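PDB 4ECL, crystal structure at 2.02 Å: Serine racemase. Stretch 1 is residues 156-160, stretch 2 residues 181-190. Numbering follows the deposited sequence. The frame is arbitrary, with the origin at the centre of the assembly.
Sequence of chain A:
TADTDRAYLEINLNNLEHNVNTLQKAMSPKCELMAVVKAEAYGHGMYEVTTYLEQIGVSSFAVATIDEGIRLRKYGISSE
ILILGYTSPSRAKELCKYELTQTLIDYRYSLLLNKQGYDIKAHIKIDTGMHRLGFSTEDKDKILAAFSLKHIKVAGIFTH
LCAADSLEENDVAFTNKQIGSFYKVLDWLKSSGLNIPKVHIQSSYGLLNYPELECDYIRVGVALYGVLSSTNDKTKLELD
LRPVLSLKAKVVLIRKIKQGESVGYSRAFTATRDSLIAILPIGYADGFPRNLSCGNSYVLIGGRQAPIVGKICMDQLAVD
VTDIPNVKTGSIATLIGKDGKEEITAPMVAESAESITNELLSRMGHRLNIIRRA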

# COMPACT_ATOMS: atom_id res chain seq x y z
N GLY A 156 16.41 14.37 24.91
CA GLY A 156 17.24 13.32 24.36
C GLY A 156 18.05 13.76 23.17
O GLY A 156 17.85 14.84 22.60
N ILE A 157 18.99 12.91 22.78
CA ILE A 157 19.83 13.18 21.64
C ILE A 157 20.11 11.83 20.99
O ILE A 157 20.35 10.85 21.69
CB ILE A 157 21.14 13.91 22.06
CG1 ILE A 157 22.15 13.91 20.92
CG2 ILE A 157 21.74 13.28 23.28
CD1 ILE A 157 23.25 14.93 21.12
N PHE A 158 20.04 11.76 19.67
CA PHE A 158 20.12 10.47 19.02
C PHE A 158 20.68 10.52 17.61
O PHE A 158 20.80 11.59 17.03
CB PHE A 158 18.76 9.76 19.05
CG PHE A 158 17.72 10.31 18.08
CD1 PHE A 158 16.98 11.44 18.39
CD2 PHE A 158 17.43 9.62 16.91
CE1 PHE A 158 16.01 11.92 17.52
CE2 PHE A 158 16.45 10.08 16.04
CZ PHE A 158 15.74 11.22 16.34
N THR A 159 21.02 9.34 17.10
CA THR A 159 21.44 9.18 15.71
C THR A 159 20.98 7.83 15.14
O THR A 159 20.52 6.97 15.89
CB THR A 159 22.97 9.36 15.56
OG1 THR A 159 23.31 9.54 14.17
CG2 THR A 159 23.72 8.17 16.16
N HIS A 160 21.07 7.67 13.83
CA HIS A 160 20.71 6.41 13.19
C HIS A 160 21.94 5.80 12.53
O HIS A 160 22.69 6.51 11.85
CB HIS A 160 19.64 6.62 12.11
CG HIS A 160 18.24 6.40 12.60
ND1 HIS A 160 17.50 7.38 13.23
CD2 HIS A 160 17.44 5.31 12.53
CE1 HIS A 160 16.31 6.90 13.54
NE2 HIS A 160 16.24 5.65 13.13
N SER A 181 31.92 9.23 16.11
CA SER A 181 31.56 10.62 15.84
C SER A 181 30.51 11.08 16.83
O SER A 181 30.53 12.21 17.29
CB SER A 181 30.99 10.76 14.43
OG SER A 181 31.86 10.20 13.47
N PHE A 182 29.58 10.19 17.15
CA PHE A 182 28.47 10.55 18.02
C PHE A 182 28.95 10.91 19.43
O PHE A 182 28.51 11.90 20.02
CB PHE A 182 27.45 9.41 18.09
CG PHE A 182 26.22 9.75 18.87
CD1 PHE A 182 25.24 10.55 18.31
CD2 PHE A 182 26.05 9.28 20.16
CE1 PHE A 182 24.10 10.88 19.03
CE2 PHE A 182 24.93 9.61 20.88
CZ PHE A 182 23.95 10.41 20.32
N TYR A 183 29.84 10.09 19.99
CA TYR A 183 30.32 10.34 21.34
C TYR A 183 31.32 11.49 21.39
O TYR A 183 31.46 12.16 22.42
CB TYR A 183 30.88 9.06 21.97
CG TYR A 183 29.78 8.09 22.34
CD1 TYR A 183 28.93 8.36 23.41
CD2 TYR A 183 29.57 6.92 21.62
CE1 TYR A 183 27.91 7.50 23.75
CE2 TYR A 183 28.55 6.05 21.96
CZ TYR A 183 27.72 6.34 23.03
OH TYR A 183 26.70 5.47 23.39
N LYS A 184 32.00 11.73 20.28
CA LYS A 184 32.83 12.93 20.17
C LYS A 184 31.96 14.16 20.40
O LYS A 184 32.34 15.06 21.17
CB LYS A 184 33.53 12.99 18.82
CG LYS A 184 34.75 12.09 18.71
CD LYS A 184 35.47 12.27 17.38
CE LYS A 184 36.82 11.55 17.35
NZ LYS A 184 36.72 10.10 17.72
N VAL A 185 30.79 14.19 19.77
CA VAL A 185 29.83 15.27 20.00
C VAL A 185 29.45 15.38 21.47
O VAL A 185 29.47 16.47 22.05
CB VAL A 185 28.53 15.08 19.21
CG1 VAL A 185 27.48 16.09 19.70
CG2 VAL A 185 28.76 15.22 17.71
N LEU A 186 29.10 14.24 22.07
CA LEU A 186 28.73 14.19 23.48
C LEU A 186 29.85 14.71 24.39
O LEU A 186 29.60 15.48 25.33
CB LEU A 186 28.34 12.77 23.89
CG LEU A 186 27.15 12.14 23.17
CD1 LEU A 186 26.59 11.00 24.02
CD2 LEU A 186 26.08 13.16 22.88
N ASP A 187 31.09 14.29 24.13
CA ASP A 187 32.23 14.73 24.92
C ASP A 187 32.37 16.24 24.81
O ASP A 187 32.54 16.94 25.80
CB ASP A 187 33.52 14.07 24.43
CG ASP A 187 33.56 12.59 24.70
OD1 ASP A 187 32.84 12.13 25.61
OD2 ASP A 187 34.32 11.89 24.00
N TRP A 188 32.29 16.73 23.57
CA TRP A 188 32.40 18.15 23.32
C TRP A 188 31.30 18.92 24.04
O TRP A 188 31.56 19.94 24.67
CB TRP A 188 32.35 18.43 21.81
CG TRP A 188 32.64 19.87 21.46
CD1 TRP A 188 33.84 20.40 21.11
CD2 TRP A 188 31.70 20.95 21.42
NE1 TRP A 188 33.71 21.75 20.87
CE2 TRP A 188 32.40 22.11 21.05
CE3 TRP A 188 30.32 21.04 21.67
CZ2 TRP A 188 31.78 23.35 20.92
CZ3 TRP A 188 29.71 22.27 21.54
CH2 TRP A 188 30.44 23.41 21.17
N LEU A 189 30.06 18.43 23.96
CA LEU A 189 28.96 19.04 24.71
C LEU A 189 29.24 19.08 26.21
O LEU A 189 29.05 20.11 26.86
CB LEU A 189 27.64 18.31 24.43
CG LEU A 189 27.04 18.48 23.04
CD1 LEU A 189 25.80 17.58 22.83
CD2 LEU A 189 26.72 19.95 22.80
N LYS A 190 29.71 17.96 26.75
CA LYS A 190 30.04 17.87 28.17
C LYS A 190 31.04 18.95 28.58
O LYS A 190 30.86 19.64 29.58
CB LYS A 190 30.61 16.49 28.49
CG LYS A 190 29.58 15.38 28.57
CD LYS A 190 30.22 14.07 29.00
CE LYS A 190 31.07 14.26 30.25
NZ LYS A 190 30.28 14.88 31.36

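How do the two backbones lie? The strand at 156-158 and the helix at 181-190 run roughly antiparallel, at 147°, and their axes come no closer than 10.6 Å. That gap leaves room for side chains, and no hydrogen bond crosses it; the helix satisfies its own backbone, as in Leu-186 N to Phe-182 O at 3.2 Å.

What does the conformation of Ile-157 achieve? Its CA-to-CB bond points toward the helix, and with chi1 and chi2 both t the chain extends, carrying CD1 to 3.8 Å from Leu-186 CD2 and 4.1 Å from Leu-189 CD1. Leu-186 starts sideways, but its end comes nearer, with chi1 m and chi2 t. These are apolar contacts, buried from water.

Why is so much of Phe-182 covered by the other stretch? With chi1 t, its ring reaches across to three successive residues. Its CZ lies 4.0 Å from Ile-157 CG1, and Ile-157 O sits at the ring edge, 3.9 Å from CZ.

How does Thr-159 fit against that ring? At chi1 t, its CG2 methyl comes within 3.5 Å of Phe-182 CD1, while its OG1 hydrogen-bonds elsewhere in the structure. Phe-158 points away, so its backbone makes the contact, C to Phe-182 CE1 at 3.7 Å.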